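Local coordinates for protein 8-amino-8-demethylriboflavin N,N-dimethyltransferase (Streptomyces davawensis, PDB 4D7K) that catalyses two successive methylations of 8-amino-8-demethyl-D-riboflavin by S-adenosyl methionine, the last steps in the biosynthesis of the antibiotic roseoflavin, at residues D261-R264 and L265-I269; Y248-R251 and G252-E255; T56-P60 and S61-R65. All blocks are in the same frame, centred on the assembly; numbering follows the deposited sequence.

Interaction 1 (D261-R264 and L265-I269); sequences DAVR and LLVRI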
loop_
_atom_site.group_PDB
_atom_site.type_symbol
_atom_site.label_atom_id
_atom_site.label_comp_id
_atom_site.label_asym_id
_atom_site.label_seq_id
_atom_site.Cartn_x
_atom_site.Cartn_y
_atom_site.Cartn_z
ATOM N N ASP A 261 -26.968 4.413 25.555
ATOM C CA ASP A 261 -25.981 5.267 26.208
ATOM C C ASP A 261 -25.851 6.623 25.516
ATOM O O ASP A 261 -25.754 7.655 26.180
ATOM C CB ASP A 261 -24.618 4.573 26.252
ATOM C CG ASP A 261 -24.626 3.324 27.111
ATOM O OD1 ASP A 261 -24.406 3.441 28.336
ATOM O OD2 ASP A 261 -24.846 2.226 26.561
ATOM N N ALA A 262 -25.846 6.615 24.184
ATOM C CA ALA A 262 -25.704 7.845 23.406
ATOM C C ALA A 262 -26.869 8.795 23.645
ATOM O O ALA A 262 -26.670 10.001 23.785
ATOM C CB ALA A 262 -25.583 7.528 21.921
ATOM N N VAL A 263 -28.080 8.246 23.692
ATOM C CA VAL A 263 -29.281 9.045 23.922
ATOM C C VAL A 263 -29.204 9.807 25.245
ATOM O O VAL A 263 -29.478 11.008 25.293
ATOM C CB VAL A 263 -30.556 8.168 23.911
ATOM C CG1 VAL A 263 -31.750 8.949 24.437
ATOM C CG2 VAL A 263 -30.835 7.653 22.508
ATOM N N ARG A 264 -28.818 9.108 26.310
ATOM C CA ARG A 264 -28.678 9.728 27.625
ATOM C C ARG A 264 -27.737 10.927 27.574
ATOM O O ARG A 264 -28.051 11.994 28.101
ATOM C CB ARG A 264 -28.180 8.708 28.654
ATOM C CG ARG A 264 -29.179 7.600 28.958
ATOM C CD ARG A 264 -28.784 6.788 30.185
ATOM N NE ARG A 264 -27.545 6.038 29.993
ATOM C CZ ARG A 264 -26.403 6.303 30.620
ATOM N NH1 ARG A 264 -26.335 7.303 31.489
ATOM N NH2 ARG A 264 -25.327 5.566 30.382
ATOM N N LEU A 265 -26.588 10.746 26.926
ATOM C CA LEU A 265 -25.615 11.821 26.758
ATOM C C LEU A 265 -26.206 12.977 25.955
ATOM O O LEU A 265 -26.012 14.145 26.289
ATOM C CB LEU A 265 -24.351 11.297 26.074
ATOM C CG LEU A 265 -23.268 12.329 25.756
ATOM C CD1 LEU A 265 -22.792 13.022 27.024
ATOM C CD2 LEU A 265 -22.103 11.673 25.035
ATOM N N LEU A 266 -26.933 12.642 24.898
ATOM C CA LEU A 266 -27.555 13.652 24.053
ATOM C C LEU A 266 -28.640 14.421 24.807
ATOM O O LEU A 266 -28.811 15.623 24.603
ATOM C CB LEU A 266 -28.133 13.001 22.797
ATOM C CG LEU A 266 -27.116 12.416 21.817
ATOM C CD1 LEU A 266 -27.804 11.494 20.825
ATOM C CD2 LEU A 266 -26.368 13.527 21.093
ATOM N N VAL A 267 -29.363 13.724 25.682
ATOM C CA VAL A 267 -30.402 14.346 26.500
ATOM C C VAL A 267 -29.786 15.318 27.508
ATOM O O VAL A 267 -30.321 16.403 27.750
ATOM C CB VAL A 267 -31.251 13.284 27.250
ATOM C CG1 VAL A 267 -32.134 13.932 28.302
ATOM C CG2 VAL A 267 -32.106 12.494 26.271
ATOM N N ARG A 268 -28.652 14.927 28.081
ATOM C CA ARG A 268 -27.932 15.771 29.030
ATOM C C ARG A 268 -27.392 17.035 28.367
ATOM O O ARG A 268 -27.400 18.111 28.965
ATOM C CB ARG A 268 -26.789 14.987 29.676
ATOM C CG ARG A 268 -27.225 14.101 30.829
ATOM C CD ARG A 268 -27.591 14.925 32.056
ATOM N NE ARG A 268 -26.447 15.669 32.580
ATOM C CZ ARG A 268 -26.260 16.975 32.417
ATOM N NH1 ARG A 268 -27.148 17.697 31.746
ATOM N NH2 ARG A 268 -25.184 17.560 32.929
ATOM N N ILE A 269 -26.919 16.903 27.134
ATOM C CA ILE A 269 -26.478 18.064 26.372
ATOM C C ILE A 269 -27.674 18.965 26.085
ATOM O O ILE A 269 -27.594 20.184 26.226
ATOM C CB ILE A 269 -25.802 17.655 25.050
ATOM C CG1 ILE A 269 -24.523 16.864 25.334
ATOM C CG2 ILE A 269 -25.488 18.883 24.199
ATOM C CD1 ILE A 269 -23.860 16.309 24.092
#

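Interaction 2 (Y248-R251 and G252-E255); sequences YVLR and GVLE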
loop_
_atom_site.group_PDB
_atom_site.type_symbol
_atom_site.label_atom_id
_atom_site.label_comp_id
_atom_site.label_asym_id
_atom_site.label_seq_id
_atom_site.Cartn_x
_atom_site.Cartn_y
_atom_site.Cartn_z
ATOM N N TYR A 248 -22.106 23.157 21.126
ATOM C CA TYR A 248 -21.598 21.921 21.707
ATOM C C TYR A 248 -21.053 21.019 20.611
ATOM O O TYR A 248 -21.714 20.792 19.598
ATOM C CB TYR A 248 -22.692 21.199 22.494
ATOM C CG TYR A 248 -23.083 21.902 23.767
ATOM C CD1 TYR A 248 -23.916 23.011 23.740
ATOM C CD2 TYR A 248 -22.621 21.457 25.000
ATOM C CE1 TYR A 248 -24.273 23.661 24.905
ATOM C CE2 TYR A 248 -22.978 22.100 26.172
ATOM C CZ TYR A 248 -23.804 23.202 26.117
ATOM O OH TYR A 248 -24.165 23.849 27.277
ATOM N N VAL A 249 -19.843 20.506 20.816
ATOM C CA VAL A 249 -19.160 19.733 19.786
ATOM C C VAL A 249 -18.867 18.300 20.234
ATOM O O VAL A 249 -18.259 18.078 21.279
ATOM C CB VAL A 249 -17.841 20.412 19.372
ATOM C CG1 VAL A 249 -17.158 19.620 18.271
ATOM C CG2 VAL A 249 -18.098 21.856 18.933
ATOM N N LEU A 250 -19.319 17.336 19.434
ATOM C CA LEU A 250 -19.057 15.918 19.677
ATOM C C LEU A 250 -18.227 15.328 18.545
ATOM O O LEU A 250 -18.758 15.022 17.478
ATOM C CB LEU A 250 -20.368 15.142 19.816
ATOM C CG LEU A 250 -21.093 15.221 21.154
ATOM C CD1 LEU A 250 -22.480 14.620 21.026
ATOM C CD2 LEU A 250 -20.290 14.497 22.217
ATOM N N ARG A 251 -16.931 15.163 18.775
ATOM C CA ARG A 251 -16.033 14.717 17.714
ATOM C C ARG A 251 -15.494 13.310 17.959
ATOM O O ARG A 251 -14.608 13.104 18.787
ATOM C CB ARG A 251 -14.875 15.708 17.547
ATOM C CG ARG A 251 -14.189 16.122 18.846
ATOM C CD ARG A 251 -13.140 17.195 18.597
ATOM N NE ARG A 251 -11.976 17.050 19.468
ATOM C CZ ARG A 251 -10.878 16.375 19.140
ATOM N NH1 ARG A 251 -10.792 15.776 17.959
ATOM N NH2 ARG A 251 -9.864 16.297 19.993
ATOM N N GLY A 252 -16.040 12.345 17.224
ATOM C CA GLY A 252 -15.608 10.962 17.322
ATOM C C GLY A 252 -15.833 10.379 18.701
ATOM O O GLY A 252 -14.916 9.838 19.319
ATOM N N VAL A 253 -17.065 10.491 19.186
ATOM C CA VAL A 253 -17.401 10.033 20.526
ATOM C C VAL A 253 -18.473 8.948 20.497
ATOM O O VAL A 253 -18.294 7.865 21.056
ATOM C CB VAL A 253 -17.890 11.201 21.404
ATOM C CG1 VAL A 253 -18.316 10.695 22.774
ATOM C CG2 VAL A 253 -16.806 12.265 21.526
ATOM N N LEU A 254 -19.581 9.245 19.828
ATOM C CA LEU A 254 -20.740 8.360 19.812
ATOM C C LEU A 254 -20.554 7.180 18.864
ATOM O O LEU A 254 -21.460 6.366 18.691
ATOM C CB LEU A 254 -21.989 9.149 19.422
ATOM C CG LEU A 254 -22.148 10.478 20.162
ATOM C CD1 LEU A 254 -23.352 11.247 19.644
ATOM C CD2 LEU A 254 -22.259 10.236 21.657
ATOM N N GLU A 255 -19.377 7.097 18.253
ATOM C CA GLU A 255 -19.070 6.033 17.306
ATOM C C GLU A 255 -19.061 4.655 17.967
ATOM O O GLU A 255 -19.437 3.660 17.345
ATOM C CB GLU A 255 -17.720 6.299 16.635
ATOM C CG GLU A 255 -17.719 7.510 15.720
ATOM C CD GLU A 255 -16.322 7.966 15.358
ATOM O OE1 GLU A 255 -15.376 7.627 16.100
ATOM O OE2 GLU A 255 -16.167 8.662 14.332
HETATM O O HOH W 1 -18.969 12.070 17.231
#

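Interaction 3 (T56-P60 and S61-R65); sequences TGSDP and SRLRR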
loop_
_atom_site.group_PDB
_atom_site.type_symbol
_atom_site.label_atom_id
_atom_site.label_comp_id
_atom_site.label_asym_id
_atom_site.label_seq_id
_atom_site.Cartn_x
_atom_site.Cartn_y
_atom_site.Cartn_z
ATOM N N THR A 56 23.073 1.502 12.765
ATOM C CA THR A 56 21.856 0.693 12.834
ATOM C C THR A 56 22.159 -0.785 13.090
ATOM O O THR A 56 21.258 -1.574 13.380
ATOM C CB THR A 56 21.026 0.819 11.536
ATOM O OG1 THR A 56 21.812 0.399 10.417
ATOM C CG2 THR A 56 20.578 2.261 11.312
ATOM N N GLY A 57 23.429 -1.160 12.993
ATOM C CA GLY A 57 23.802 -2.555 13.140
ATOM C C GLY A 57 23.321 -3.374 11.956
ATOM O O GLY A 57 22.845 -4.496 12.112
ATOM N N SER A 58 23.450 -2.804 10.762
ATOM C CA SER A 58 22.940 -3.427 9.546
ATOM C C SER A 58 24.044 -3.939 8.632
ATOM O O SER A 58 25.174 -3.455 8.668
ATOM C CB SER A 58 22.077 -2.432 8.766
ATOM O OG SER A 58 20.995 -1.969 9.552
ATOM N N ASP A 59 23.704 -4.922 7.806
ATOM C CA ASP A 59 24.567 -5.307 6.704
ATOM C C ASP A 59 24.631 -4.135 5.728
ATOM O O ASP A 59 23.594 -3.662 5.269
ATOM C CB ASP A 59 24.042 -6.568 6.013
ATOM C CG ASP A 59 24.821 -6.916 4.758
ATOM O OD1 ASP A 59 25.921 -7.498 4.876
ATOM O OD2 ASP A 59 24.329 -6.612 3.650
ATOM N N PRO A 60 25.846 -3.644 5.430
ATOM C CA PRO A 60 26.012 -2.492 4.533
ATOM C C PRO A 60 25.385 -2.714 3.157
ATOM O O PRO A 60 24.697 -1.828 2.647
ATOM C CB PRO A 60 27.534 -2.354 4.415
ATOM C CG PRO A 60 28.065 -2.977 5.660
ATOM C CD PRO A 60 27.133 -4.114 5.971
ATOM N N SER A 61 25.609 -3.892 2.580
ATOM C CA SER A 61 25.137 -4.202 1.236
ATOM C C SER A 61 23.623 -4.079 1.090
ATOM O O SER A 61 23.131 -3.509 0.117
ATOM C CB SER A 61 25.575 -5.610 0.838
ATOM O OG SER A 61 24.960 -6.004 -0.376
ATOM N N ARG A 62 22.886 -4.610 2.058
ATOM C CA ARG A 62 21.430 -4.591 1.987
ATOM C C ARG A 62 20.834 -3.271 2.488
ATOM O O ARG A 62 19.728 -2.898 2.093
ATOM C CB ARG A 62 20.851 -5.777 2.762
ATOM C CG ARG A 62 21.066 -7.104 2.039
ATOM C CD ARG A 62 20.371 -8.279 2.712
ATOM N NE ARG A 62 19.937 -9.266 1.723
ATOM C CZ ARG A 62 18.668 -9.603 1.513
ATOM N NH1 ARG A 62 17.708 -9.052 2.243
ATOM N NH2 ARG A 62 18.359 -10.500 0.585
ATOM N N LEU A 63 21.564 -2.562 3.345
ATOM C CA LEU A 63 21.107 -1.252 3.801
ATOM C C LEU A 63 21.118 -0.268 2.644
ATOM O O LEU A 63 20.183 0.514 2.473
ATOM C CB LEU A 63 21.976 -0.720 4.943
ATOM C CG LEU A 63 21.585 0.679 5.436
ATOM C CD1 LEU A 63 20.192 0.671 6.061
ATOM C CD2 LEU A 63 22.607 1.230 6.414
ATOM N N ARG A 64 22.182 -0.321 1.847
ATOM C CA ARG A 64 22.324 0.545 0.683
ATOM C C ARG A 64 21.179 0.354 -0.303
ATOM O O ARG A 64 20.662 1.326 -0.862
ATOM C CB ARG A 64 23.656 0.290 -0.024
ATOM C CG ARG A 64 23.872 1.185 -1.242
ATOM C CD ARG A 64 25.184 0.897 -1.946
ATOM N NE ARG A 64 26.336 1.122 -1.079
ATOM C CZ ARG A 64 27.028 0.146 -0.505
ATOM N NH1 ARG A 64 26.682 -1.118 -0.712
ATOM N NH2 ARG A 64 28.060 0.430 0.276
ATOM N N ARG A 65 20.785 -0.900 -0.510
ATOM C CA ARG A 65 19.664 -1.209 -1.390
ATOM C C ARG A 65 18.348 -0.670 -0.823
ATOM O O ARG A 65 17.507 -0.162 -1.563
ATOM C CB ARG A 65 19.576 -2.718 -1.622
ATOM C CG ARG A 65 20.802 -3.287 -2.320
ATOM C CD ARG A 65 20.797 -4.803 -2.295
ATOM N NE ARG A 65 19.637 -5.356 -2.986
ATOM C CZ ARG A 65 19.304 -6.641 -2.962
ATOM N NH1 ARG A 65 20.042 -7.504 -2.275
ATOM N NH2 ARG A 65 18.231 -7.065 -3.617
#

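Interaction 1 (D261-R264 and L265-I269)
Val267 N donates to Val263 O over 2.7 Å, the shortest of four successive i to i+4 backbone bonds that run through helix 259-270. One residue earlier Leu266 N reaches Ala262 O at 2.9 Å, and one residue later Arg268 N meets Arg264 O at 3.0 Å. The first of these bonds, Leu265 N to Asp261 O, is stretched to 3.3 Å.

A charged pair lies beside these bonds on the outer side of the helix. Arg264 NH2 bonds to Asp261 OD1 over 3.1 Å, an i to i+3 salt bridge. The oxygen sits in the guanidinium plane at its edge, whereas NH2 comes to the anti side of the carboxylate and 29° out of its plane. The bend of the arginine chain at chi3 (-65°) turns the guanidinium back along the helix toward the aspartate.

One turn apart on the helix, Val263 CG1 touches Val267 CG2 at 4.0 Å, the two branched side chains crossing obliquely; Val263 also lies beside Arg322 of helix 313-322. Val267 CG2 rests on Val263 O as well. On the buried side the Leu266 side chain folds back over the preceding turn, with CG 3.1 Å from Ala262 O, and continues to Leu250 of strand 247-251; Ala262 meets Leu319 of helix 313-322. Leu265 lies close to Phe237, a predicted S-adenosyl methionine contact.

The helix is thus amphipathic in the manner of a beta-alpha-beta crossover in a Rossmann-like methyltransferase: its leucines and alanine face the fold, while opposite charges three residues apart pair at the surface, where their attraction probably adds modestly to the helical backbone bonds.

Interaction 2 (Y248-R251 and G252-E255)
Leu250 reaches past the end of strand 247-251 to meet Val253 and Leu254, at the point where the fourth parallel strand in sequence of the Rossmann-like methyltransferase sheet runs into the loop leading to helix 259-270. From CB, its side chain rises on the helix side of the sheet. CG stands anti to the carbonyl carbon (chi1 -79°), and the two methyls beyond it divide the work. CD1 touches Leu254 CD1 at 3.7 Å, an apolar contact between side chains that cross at about a right angle. CD2 lies against Val253, 4.2 Å from its CB, again with the chains nearly perpendicular. Ile269 of helix 259-270 and Ile185 of strand 181-185 also pack on Leu250, which therefore joins sheet, loop and helix.

The chain turns at Gly252, whose positive phi of 62° is readily adopted by glycine. Val253 then bends back over the strand end, its CG2 3.6 Å from Arg251 O. Arg251 leaves the strand in another direction from Leu250, and its NH2 bonds to Gly187 O, in the loop after strand 181-185. This places the arginine near Asp209, a predicted S-adenosyl methionine ligand, while Val253 lies next to Phe237, another such residue; the bend thus forms part of the surroundings of the probable cofactor site.

A water bridges the backbone inside the turn, where the two segments make no direct hydrogen bond. It donates to Leu250 O at 3.0 Å and accepts from Val253 N at 3.2 Å, linking the end of the strand to the loop through a single oxygen.

Interaction 3 (T56-P60 and S61-R65)
Leu63 N reaches back to Asp59 O at 3.0 Å, closing the first turn of helix 60-72, and Arg64 N follows with a 3.0 Å bond to Pro60 O. Before this turn, the chain leaves helix 49-56 through Gly57, whose phi is positive (70°), and passes through extended Ser58 into Asp59, the N-cap residue. Two helices thereby meet across a short loop in the dimerisation domain, which belongs to a helix-turn-helix clan.

The capping bond is made by the Asp59 side chain. Its OD2 accepts from Arg62 N at 2.9 Å, on the anti side of the carboxylate and 21° out of its plane. With CG anti to the backbone N (chi1 173°), the carboxylate swings over the open end of the helix. The same oxygen lies 3.2 Å from Ser61 CB, and the CB and CG of Arg62 pass close by. Pro60 O sits over one face of the Arg64 guanidinium.

On the inner side of the loop, Ser58 OG donates to Thr56 OG1 at 2.7 Å, and this threonine oxygen also bonds to Leu52 O. Leu63 fits beside the pair: its CB is 4.2 Å from Ser58 CB, and its CD2 lies at the same distance from Thr56 OG1.

The guanidinium of Arg62 crosses to the second subunit, where NH1 bonds to Leu303 O, while Arg64 pairs with Asp82 of its own chain. Val124 of the second subunit packs on both Ser58 and Leu63.

The negative charge at the N-cap is probably favoured by the partial positive charge of the helix start, and it gives a first-turn amide an acceptor, fixing the beginning of a helix that lies against the other subunit.

Interactions 1 and 2 belong to one beta-alpha unit and touch: Leu265 of the helix packs on Leu254 and Ile269 on Tyr248, so the apolar side of one contact continues into the other, close to the predicted cofactor site. Interaction 3 stands apart, its centre about 56 Å from that of interaction 1 and about 47 Å from that of interaction 2, in the dimerisation domain. All three are partly buried, but differently. The helical segment 261-269 carries a charged pair at its surface, the bend at 248-255 relies on methyl packing and a bridging water, and 56-65 uses a carboxylate cap beside the second subunit, which touches neither of the others.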